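Local coordinates for sialidase B (Streptococcus pneumoniae serotype 4, PDB 4XJW), which catalyses the removal of terminal sialic acid from oligosaccharides, glycoproteins and glycolipids by cleaving alpha-2,3-, alpha-2,6- and alpha-2,8-glycosidic linkages, at residues A[579-584]-A[633-638]; A[30-35]-A[172-177]; A[417-422]-A[446-451]; A[214-219]-A[427-432]. The protein carries 1 engineered substitution. All coordinates share one frame; numbering follows the deposited sequence.

Interaction 1 is the contact at the active site: it holds Arg581, which with Arg207 and Arg519 probably binds the substrate in this family 33 sialidase. Interaction 3 lies with its centre about 28 Å away, and the side chain of Tyr451 comes to about 7 Å from that of Glu503, a predicted active-site residue. Interaction 4 joins two turns at the surface, about 32 Å from interaction 1 between centres; its Leu214 side chain is about 7 Å from the bound inhibitor. Interactions 3 and 4 alternate along the chain, segment 427-432 falling between 417-422 and 446-451 just after strand 420-426. Interaction 2 belongs to the N-terminal lectin-like domain, its centre about 54 Å from that of interaction 3.

Interaction 1. Residues A[579-584]-A[633-638]; sequences SGRKGG and YDSWSR
The substrate-binding arginine cluster of the sialidase propeller includes Arg581, assigned by similarity, and here Asp634, Ser635 and Trp636 hold it from the backbone to the guanidinium. Arg581 N donates to Asp634 OD2 at 3.0 Å, meeting the oxygen from above the carboxylate plane. The other oxygen, OD1, is taken up inside its own loop, accepting from Trp636 N at 2.9 Å and from Ser637 N at 3.0 Å; the first bond closes an Asx turn. Asp634 is thus fixed by its own loop while it grips the arginine backbone. The Arg581 chain runs extended from CG to NE, and at its end NH1 donates to Ser635 OG at 2.8 Å, tilted 21° from the guanidinium plane. Trp636 CE3 lies over one guanidinium face, offset toward its rim and 3.6 Å from Arg581 NH2; with the planes 76° apart this is no parallel stack. Arg581 NH2 lies close to the like-charged Arg519, and its bonds to Gly552 O and of NE to Thr553 OG1 probably help hold it there. Segment 579-584 connects strands 569-575 and 584-592, segment 633-638 follows strand 626-631, and the side chains of Arg581 and Tyr633 both touch Arg207 on strand 205-213.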
# COMPACT_ATOMS: atom_id res chain seq x y z
N SER A 579 -16.31 -7.66 -8.52
CA SER A 579 -15.41 -7.98 -9.62
C SER A 579 -13.92 -7.83 -9.30
O SER A 579 -13.11 -8.69 -9.64
CB SER A 579 -15.76 -7.10 -10.83
OG SER A 579 -14.95 -7.41 -11.94
N GLY A 580 -13.55 -6.72 -8.66
CA GLY A 580 -12.15 -6.47 -8.37
C GLY A 580 -12.01 -5.52 -7.20
O GLY A 580 -12.99 -5.18 -6.55
N ARG A 581 -10.78 -5.10 -6.92
CA ARG A 581 -10.54 -4.12 -5.87
C ARG A 581 -10.61 -2.72 -6.47
O ARG A 581 -9.61 -2.14 -6.90
CB ARG A 581 -9.20 -4.40 -5.17
CG ARG A 581 -9.26 -5.62 -4.27
CD ARG A 581 -7.99 -5.90 -3.51
NE ARG A 581 -8.16 -7.03 -2.58
CZ ARG A 581 -7.15 -7.69 -2.01
NH1 ARG A 581 -5.90 -7.34 -2.29
NH2 ARG A 581 -7.39 -8.69 -1.17
N LYS A 582 -11.84 -2.23 -6.56
CA LYS A 582 -12.17 -0.99 -7.26
C LYS A 582 -13.49 -0.48 -6.70
O LYS A 582 -14.12 -1.15 -5.88
CB LYS A 582 -12.25 -1.22 -8.78
CG LYS A 582 -13.19 -2.34 -9.21
CD LYS A 582 -13.12 -2.55 -10.72
CE LYS A 582 -13.98 -3.74 -11.14
NZ LYS A 582 -13.76 -4.08 -12.58
N GLY A 583 -13.87 0.73 -7.10
CA GLY A 583 -15.14 1.28 -6.66
C GLY A 583 -15.16 1.55 -5.16
O GLY A 583 -16.08 1.14 -4.44
N GLY A 584 -14.13 2.24 -4.69
CA GLY A 584 -13.99 2.50 -3.27
C GLY A 584 -15.10 3.37 -2.72
O GLY A 584 -15.55 4.31 -3.39
N TYR A 633 -5.30 1.43 -6.16
CA TYR A 633 -5.06 0.51 -7.27
C TYR A 633 -5.64 -0.82 -6.91
O TYR A 633 -6.07 -1.05 -5.77
CB TYR A 633 -3.56 0.39 -7.60
CG TYR A 633 -2.74 -0.54 -6.72
CD1 TYR A 633 -2.49 -0.25 -5.38
CD2 TYR A 633 -2.23 -1.72 -7.23
CE1 TYR A 633 -1.73 -1.11 -4.58
CE2 TYR A 633 -1.46 -2.58 -6.47
CZ TYR A 633 -1.21 -2.27 -5.14
OH TYR A 633 -0.45 -3.15 -4.39
N ASP A 634 -5.70 -1.71 -7.89
CA ASP A 634 -6.21 -3.03 -7.61
C ASP A 634 -5.06 -3.92 -7.16
O ASP A 634 -4.27 -4.41 -7.98
CB ASP A 634 -6.92 -3.58 -8.83
CG ASP A 634 -7.64 -4.87 -8.53
OD1 ASP A 634 -7.11 -5.67 -7.74
OD2 ASP A 634 -8.74 -5.09 -9.10
N SER A 635 -4.95 -4.11 -5.85
CA SER A 635 -3.81 -4.81 -5.27
C SER A 635 -3.94 -6.34 -5.38
O SER A 635 -3.07 -7.07 -4.91
CB SER A 635 -3.61 -4.38 -3.81
OG SER A 635 -4.64 -4.90 -2.98
N TRP A 636 -5.02 -6.81 -6.00
CA TRP A 636 -5.15 -8.23 -6.31
C TRP A 636 -4.67 -8.50 -7.73
O TRP A 636 -4.10 -9.55 -8.01
CB TRP A 636 -6.59 -8.70 -6.14
CG TRP A 636 -6.74 -10.20 -6.18
CD1 TRP A 636 -7.07 -10.98 -7.25
CD2 TRP A 636 -6.58 -11.09 -5.07
NE1 TRP A 636 -7.12 -12.30 -6.88
CE2 TRP A 636 -6.83 -12.39 -5.54
CE3 TRP A 636 -6.26 -10.91 -3.73
CZ2 TRP A 636 -6.75 -13.52 -4.72
CZ3 TRP A 636 -6.18 -12.02 -2.91
CH2 TRP A 636 -6.43 -13.31 -3.40
N SER A 637 -4.93 -7.55 -8.63
CA SER A 637 -4.65 -7.79 -10.05
C SER A 637 -3.18 -8.07 -10.35
O SER A 637 -2.30 -7.32 -9.93
CB SER A 637 -5.11 -6.60 -10.89
OG SER A 637 -4.63 -6.73 -12.23
N ARG A 638 -2.92 -9.12 -11.12
CA ARG A 638 -1.54 -9.42 -11.54
C ARG A 638 -1.06 -8.49 -12.65
O ARG A 638 0.08 -8.60 -13.11
CB ARG A 638 -1.41 -10.89 -11.97
CG ARG A 638 -1.59 -11.91 -10.85
CD ARG A 638 -1.03 -11.49 -9.49
NE ARG A 638 0.39 -11.80 -9.30
CZ ARG A 638 1.02 -11.75 -8.12
NH1 ARG A 638 0.37 -11.41 -7.02
NH2 ARG A 638 2.32 -12.05 -8.04

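Interaction 2. Residues A[30-35]-A[172-177]; sequences ESQTVV and LFNKAI
An antiparallel strand pair of the N-terminal lectin-like domain joins Thr33 to Phe173 and Val34 to Leu172, and a turn leaving the second strand folds back over Thr33. Thr33 and Phe173 form the hydrogen-bonded pair: Thr33 N donates to Phe173 O at 3.0 Å, and Phe173 N to Thr33 O at 2.9 Å. Val34 and Leu172 are the non-hydrogen-bonded pair next to it, with Val34 CG2 against Leu172 CD2 at 3.6 Å on the sheet face opposite to Thr33 and Phe173. The Phe173 ring presents its edge to Val35, CE1 lying 3.8 Å from Val35 CG2. Strand 32-39 is an inner strand of a concanavalin-type beta-sandwich sheet, flanked by strand 166-173 here and by strand 102-113 through the backbone bonds of Gln32 and Val34 to Ser112 and Phe110. Past Phe173 an inverse gamma turn centred on Asn174 redirects the chain across the Thr33 side chain. With OG1 anti to the carbonyl carbon (chi1 -65°), the hydroxyl donates to a lone pair of Lys175 O at 2.7 Å and accepts from Ile177 N at 3.1 Å, two bonds that hold the chain as it leaves the turn. Thr33 CG2 packs against Ile177 CG1 at 3.9 Å. At the strand end, the bent Gln32 side chain lies beside that of Asn174, and its NE2 donates to Asn174 OD1 in a nearly straight bond (174°), although the amide planes are 88° apart. Asn174 ND2 donates to Lys26 O and OD1 also accepts from Ser28 N, while Gln32 NE2 bonds Gly29 O as well.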
# COMPACT_ATOMS: atom_id res chain seq x y z
N GLU A 30 14.17 17.63 -31.73
CA GLU A 30 13.84 16.24 -31.43
C GLU A 30 13.32 16.01 -30.01
O GLU A 30 12.97 14.88 -29.65
CB GLU A 30 15.05 15.35 -31.69
CG GLU A 30 15.43 15.26 -33.16
CD GLU A 30 16.75 14.55 -33.35
OE1 GLU A 30 17.61 14.67 -32.45
OE2 GLU A 30 16.92 13.87 -34.38
N SER A 31 13.26 17.07 -29.22
CA SER A 31 12.77 16.96 -27.85
C SER A 31 11.52 17.80 -27.64
O SER A 31 11.46 18.96 -28.05
CB SER A 31 13.87 17.36 -26.85
OG SER A 31 14.95 16.46 -26.92
N GLN A 32 10.53 17.21 -26.97
CA GLN A 32 9.26 17.90 -26.73
C GLN A 32 8.73 17.58 -25.34
O GLN A 32 9.01 16.53 -24.78
CB GLN A 32 8.21 17.53 -27.78
CG GLN A 32 8.23 18.38 -29.06
CD GLN A 32 9.35 18.00 -30.02
OE1 GLN A 32 9.77 16.84 -30.08
NE2 GLN A 32 9.84 18.98 -30.78
N THR A 33 7.95 18.51 -24.80
CA THR A 33 7.23 18.27 -23.56
C THR A 33 5.79 18.65 -23.80
O THR A 33 5.51 19.72 -24.36
CB THR A 33 7.82 19.11 -22.42
OG1 THR A 33 9.15 18.67 -22.17
CG2 THR A 33 6.99 18.96 -21.15
N VAL A 34 4.87 17.78 -23.39
CA VAL A 34 3.44 18.06 -23.46
C VAL A 34 2.93 18.24 -22.03
O VAL A 34 3.17 17.39 -21.18
CB VAL A 34 2.67 16.93 -24.15
CG1 VAL A 34 1.18 17.25 -24.18
CG2 VAL A 34 3.20 16.70 -25.56
N VAL A 35 2.24 19.35 -21.77
CA VAL A 35 1.58 19.54 -20.48
C VAL A 35 0.08 19.62 -20.73
O VAL A 35 -0.38 20.43 -21.54
CB VAL A 35 2.07 20.80 -19.76
CG1 VAL A 35 1.29 21.00 -18.47
CG2 VAL A 35 3.55 20.69 -19.45
N LEU A 172 2.57 22.84 -25.39
CA LEU A 172 3.63 22.06 -26.03
C LEU A 172 4.90 22.89 -26.00
O LEU A 172 4.87 24.09 -26.30
CB LEU A 172 3.24 21.73 -27.48
CG LEU A 172 3.90 20.69 -28.39
CD1 LEU A 172 5.43 20.76 -28.41
CD2 LEU A 172 3.42 19.28 -28.07
N PHE A 173 6.02 22.27 -25.64
CA PHE A 173 7.32 22.93 -25.62
C PHE A 173 8.32 22.19 -26.48
O PHE A 173 8.36 20.96 -26.48
CB PHE A 173 7.86 23.01 -24.19
CG PHE A 173 6.89 23.58 -23.20
CD1 PHE A 173 5.90 22.78 -22.63
CD2 PHE A 173 6.95 24.92 -22.84
CE1 PHE A 173 5.01 23.30 -21.72
CE2 PHE A 173 6.06 25.45 -21.93
CZ PHE A 173 5.08 24.64 -21.37
N ASN A 174 9.15 22.92 -27.23
CA ASN A 174 10.23 22.31 -28.00
C ASN A 174 11.49 22.11 -27.16
O ASN A 174 12.59 22.52 -27.53
CB ASN A 174 10.53 23.11 -29.27
CG ASN A 174 9.47 22.93 -30.35
OD1 ASN A 174 8.94 21.83 -30.53
ND2 ASN A 174 9.19 24.00 -31.09
N LYS A 175 11.31 21.47 -26.01
CA LYS A 175 12.40 21.15 -25.11
C LYS A 175 11.94 20.00 -24.23
O LYS A 175 10.75 19.83 -23.99
CB LYS A 175 12.71 22.38 -24.26
CG LYS A 175 13.87 22.23 -23.29
CD LYS A 175 14.03 23.50 -22.45
CE LYS A 175 14.98 23.28 -21.28
NZ LYS A 175 14.98 24.44 -20.34
N ALA A 176 12.89 19.19 -23.77
CA ALA A 176 12.63 18.23 -22.70
C ALA A 176 12.88 18.95 -21.39
O ALA A 176 14.04 19.17 -21.02
CB ALA A 176 13.55 17.04 -22.83
N ILE A 177 11.82 19.35 -20.71
CA ILE A 177 12.00 20.08 -19.45
C ILE A 177 12.51 19.15 -18.35
O ILE A 177 12.18 17.96 -18.31
CB ILE A 177 10.74 20.84 -18.98
CG1 ILE A 177 9.65 19.89 -18.51
CG2 ILE A 177 10.24 21.80 -20.07
CD1 ILE A 177 8.50 20.60 -17.81

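Interaction 3. Residues A[417-422]-A[446-451]; sequences PTNYIA and KHNGTY
Asn419 meets segment 446-451 with both ends of its amide and with its backbone carbonyl. OD1 receives Asn448 ND2 at 2.8 Å, in plane and on a lone pair, with the two amide planes 75° apart. ND2 donates to Gly449 O at 2.8 Å from above that carbonyl plane. Gly449 N returns a bond to Asn419 O at 3.2 Å. Chi1 of 57° puts CG of Asn419 between the backbone N and the carbonyl carbon, on the side of segment 446-451. ND2 of Asn419 also approaches Tyr451 CE1 at 3.3 Å, the amide and ring planes 21° apart. Ile421 CD1 packs on Thr450 OG1 at 3.5 Å. Water 1 bridges the segments, accepting from Asn419 ND2 and donating to Tyr420 O and to Thr450 O.

In the next shell, Asn448 ND2 donates to Tyr451 OH at 2.9 Å; with its bond to Asn419 OD1 this fixes the rotation of the Asn448 amide. His447 ND1 donates to Asn448 O at 2.7 Å. The contact joins propeller strands near the active site, Tyr451 lying about 7 Å (side chains) from Glu503, a predicted catalytic residue. Strand 420-426 pairs with 301-308, segment 446-451 leads into 451-459, and Ile421 and Thr450 both reach strands 466-472 and 475-481 of the same mixed sheet.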
# COMPACT_ATOMS: atom_id res chain seq x y z
N PRO A 417 11.27 -21.40 11.25
CA PRO A 417 10.78 -20.74 10.03
C PRO A 417 9.26 -20.69 10.01
O PRO A 417 8.62 -21.42 9.28
CB PRO A 417 11.29 -21.64 8.90
CG PRO A 417 11.39 -23.00 9.55
CD PRO A 417 11.88 -22.71 10.94
N THR A 418 8.70 -19.81 10.84
CA THR A 418 7.25 -19.66 10.90
C THR A 418 6.97 -18.19 11.14
O THR A 418 7.91 -17.41 11.28
CB THR A 418 6.65 -20.53 12.03
OG1 THR A 418 5.22 -20.56 11.91
CG2 THR A 418 7.05 -20.00 13.41
N ASN A 419 5.70 -17.80 11.19
CA ASN A 419 5.36 -16.39 11.42
C ASN A 419 5.13 -16.08 12.89
O ASN A 419 4.61 -16.91 13.65
CB ASN A 419 4.12 -16.01 10.61
CG ASN A 419 2.94 -16.89 10.93
OD1 ASN A 419 2.95 -18.08 10.59
ND2 ASN A 419 1.93 -16.34 11.60
N TYR A 420 5.52 -14.86 13.29
CA TYR A 420 5.37 -14.40 14.67
C TYR A 420 4.64 -13.06 14.70
O TYR A 420 4.46 -12.43 13.66
CB TYR A 420 6.74 -14.22 15.33
CG TYR A 420 7.63 -15.45 15.30
CD1 TYR A 420 8.34 -15.79 14.15
CD2 TYR A 420 7.77 -16.25 16.43
CE1 TYR A 420 9.16 -16.91 14.13
CE2 TYR A 420 8.58 -17.37 16.41
CZ TYR A 420 9.26 -17.69 15.26
OH TYR A 420 10.07 -18.81 15.25
N ILE A 421 4.24 -12.63 15.89
CA ILE A 421 3.75 -11.27 16.09
C ILE A 421 4.69 -10.57 17.05
O ILE A 421 5.07 -11.14 18.06
CB ILE A 421 2.32 -11.24 16.67
CG1 ILE A 421 1.33 -11.89 15.71
CG2 ILE A 421 1.87 -9.79 16.95
CD1 ILE A 421 -0.11 -11.91 16.22
N ALA A 422 5.08 -9.34 16.72
CA ALA A 422 5.90 -8.55 17.63
C ALA A 422 5.21 -7.25 17.95
O ALA A 422 4.33 -6.83 17.21
CB ALA A 422 7.26 -8.28 17.03
N LYS A 446 2.18 -26.23 18.95
CA LYS A 446 2.10 -26.81 17.62
C LYS A 446 1.23 -26.01 16.65
O LYS A 446 0.55 -26.57 15.79
CB LYS A 446 1.58 -28.24 17.70
CG LYS A 446 2.62 -29.25 18.14
CD LYS A 446 2.14 -30.67 17.82
CE LYS A 446 1.05 -31.10 18.79
NZ LYS A 446 1.60 -31.31 20.16
N HIS A 447 1.27 -24.69 16.77
CA HIS A 447 0.46 -23.82 15.92
C HIS A 447 1.24 -22.55 15.62
O HIS A 447 1.78 -21.93 16.52
CB HIS A 447 -0.86 -23.48 16.63
CG HIS A 447 -1.90 -22.89 15.74
ND1 HIS A 447 -1.79 -21.65 15.16
CD2 HIS A 447 -3.10 -23.39 15.34
CE1 HIS A 447 -2.86 -21.40 14.42
NE2 HIS A 447 -3.68 -22.44 14.52
N ASN A 448 1.30 -22.17 14.35
CA ASN A 448 2.00 -20.94 13.97
C ASN A 448 1.31 -19.72 14.56
O ASN A 448 0.20 -19.82 15.08
CB ASN A 448 2.11 -20.83 12.45
CG ASN A 448 0.77 -20.65 11.77
OD1 ASN A 448 -0.23 -21.24 12.17
ND2 ASN A 448 0.74 -19.82 10.73
N GLY A 449 1.96 -18.56 14.47
CA GLY A 449 1.35 -17.34 14.96
C GLY A 449 0.06 -17.06 14.22
O GLY A 449 -0.14 -17.50 13.08
N THR A 450 -0.86 -16.36 14.89
CA THR A 450 -2.03 -15.85 14.20
C THR A 450 -1.54 -14.66 13.37
O THR A 450 -0.41 -14.21 13.53
CB THR A 450 -3.11 -15.40 15.18
OG1 THR A 450 -2.60 -14.39 16.06
CG2 THR A 450 -3.62 -16.59 16.01
N TYR A 451 -2.40 -14.18 12.48
CA TYR A 451 -2.01 -13.13 11.55
C TYR A 451 -2.66 -11.82 11.97
O TYR A 451 -3.88 -11.76 12.12
CB TYR A 451 -2.44 -13.50 10.13
CG TYR A 451 -2.03 -14.89 9.71
CD1 TYR A 451 -0.70 -15.21 9.51
CD2 TYR A 451 -2.99 -15.88 9.53
CE1 TYR A 451 -0.32 -16.49 9.13
CE2 TYR A 451 -2.63 -17.16 9.14
CZ TYR A 451 -1.30 -17.46 8.95
OH TYR A 451 -0.95 -18.74 8.57
O HOH W 1 2.09 -13.52 12.22

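Interaction 4. Residues A[214-219]-A[427-432]; sequences LSSGRV and QNRGES
Arg218 and Glu431 cross at about a right angle, guanidinium and carboxylate planes 58° apart, in a salt bridge from just after one turn to the last residue of another. Two guanidinium nitrogens converge end-on upon one oxygen: NH1 reaches Glu431 OE2 at 2.8 Å and NH2 reaches it at 3.2 Å, both on its anti side. A bend at chi3 (-71°) turns NE off the extended line. NH1 also donates to Arg429 O at 3.1 Å, nearly in the guanidinium plane but from above the carbonyl plane.

The guanidinium groups of Arg218 and Arg429 are perpendicular, their NH1 atoms 6.3 Å apart. The extended chain of Arg429 lies against the other turn: CB packs on Leu214 CD1 at 3.8 Å and CD on Ser216 OG at 3.5 Å. Water 2 sits at the guanidinium edge of Arg429, accepting from NE at 2.8 Å and from Ser216 N. NE of Arg218 forms a salt bridge with Asp245, and Tyr243 makes a cation-pi contact. The type I turn 214-217 joins strands 205-213 and 219-226, while the type I' turn 428-431, in the second BNR (Asp-box) repeat, lies between strands 420-426 and 437-438 of a different sheet.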
# COMPACT_ATOMS: atom_id res chain seq x y z
N LEU A 214 -4.42 10.21 17.88
CA LEU A 214 -3.94 10.19 19.26
C LEU A 214 -4.66 11.23 20.11
O LEU A 214 -5.27 12.18 19.58
CB LEU A 214 -2.42 10.40 19.32
CG LEU A 214 -1.61 9.41 18.47
CD1 LEU A 214 -0.12 9.77 18.56
CD2 LEU A 214 -1.84 7.99 18.94
N SER A 215 -4.60 11.04 21.42
CA SER A 215 -5.29 11.94 22.35
C SER A 215 -4.78 13.39 22.27
O SER A 215 -5.53 14.34 22.54
CB SER A 215 -5.19 11.41 23.78
OG SER A 215 -3.87 11.45 24.28
N SER A 216 -3.52 13.56 21.90
CA SER A 216 -2.96 14.90 21.77
C SER A 216 -3.49 15.61 20.53
O SER A 216 -3.28 16.81 20.36
CB SER A 216 -1.44 14.84 21.68
OG SER A 216 -1.08 14.23 20.45
N GLY A 217 -4.14 14.87 19.63
CA GLY A 217 -4.59 15.42 18.35
C GLY A 217 -3.64 15.08 17.20
O GLY A 217 -3.97 15.29 16.02
N ARG A 218 -2.46 14.59 17.55
CA ARG A 218 -1.54 14.07 16.53
C ARG A 218 -2.17 12.86 15.84
O ARG A 218 -2.76 12.01 16.49
CB ARG A 218 -0.20 13.69 17.16
CG ARG A 218 0.76 12.99 16.19
CD ARG A 218 2.15 12.83 16.81
NE ARG A 218 2.85 14.11 16.93
CZ ARG A 218 4.07 14.24 17.42
NH1 ARG A 218 4.75 13.19 17.86
NH2 ARG A 218 4.63 15.45 17.48
N VAL A 219 -2.08 12.83 14.52
CA VAL A 219 -2.58 11.69 13.75
C VAL A 219 -1.37 10.90 13.29
O VAL A 219 -0.43 11.46 12.71
CB VAL A 219 -3.41 12.17 12.54
CG1 VAL A 219 -3.92 10.96 11.75
CG2 VAL A 219 -4.58 13.02 13.00
N GLN A 427 7.19 6.29 23.35
CA GLN A 427 6.90 7.14 24.49
C GLN A 427 6.78 8.60 24.06
O GLN A 427 6.53 9.48 24.88
CB GLN A 427 7.98 6.98 25.55
CG GLN A 427 7.90 5.66 26.32
CD GLN A 427 9.25 5.00 26.50
OE1 GLN A 427 10.29 5.59 26.21
NE2 GLN A 427 9.24 3.76 26.98
N ASN A 428 6.96 8.85 22.76
CA ASN A 428 6.91 10.23 22.25
C ASN A 428 5.99 10.36 21.04
O ASN A 428 6.28 11.13 20.10
CB ASN A 428 8.32 10.74 21.95
CG ASN A 428 9.11 9.76 21.11
OD1 ASN A 428 8.53 8.96 20.38
ND2 ASN A 428 10.44 9.82 21.21
N ARG A 429 4.90 9.60 21.07
CA ARG A 429 3.85 9.67 20.05
C ARG A 429 4.38 9.51 18.63
O ARG A 429 3.98 10.23 17.71
CB ARG A 429 3.05 10.97 20.19
CG ARG A 429 2.47 11.16 21.58
CD ARG A 429 1.66 12.45 21.65
NE ARG A 429 1.04 12.62 22.96
CZ ARG A 429 1.60 13.28 23.97
NH1 ARG A 429 2.80 13.84 23.80
NH2 ARG A 429 0.98 13.39 25.13
N GLY A 430 5.30 8.57 18.44
CA GLY A 430 5.77 8.22 17.11
C GLY A 430 7.02 8.96 16.64
O GLY A 430 7.38 8.86 15.47
N GLU A 431 7.68 9.69 17.53
CA GLU A 431 8.95 10.32 17.15
C GLU A 431 10.12 9.34 17.17
O GLU A 431 11.12 9.54 16.47
CB GLU A 431 9.24 11.55 18.03
CG GLU A 431 8.23 12.68 17.82
CD GLU A 431 8.12 13.60 19.01
OE1 GLU A 431 9.11 13.73 19.75
OE2 GLU A 431 7.04 14.20 19.22
N SER A 432 9.99 8.28 17.97
CA SER A 432 10.89 7.13 17.92
C SER A 432 10.17 5.90 18.47
O SER A 432 9.19 6.03 19.21
CB SER A 432 12.17 7.39 18.70
OG SER A 432 11.91 7.49 20.09
O HOH W 2 -1.46 11.49 22.73
O HOH W 3 -2.18 13.60 25.31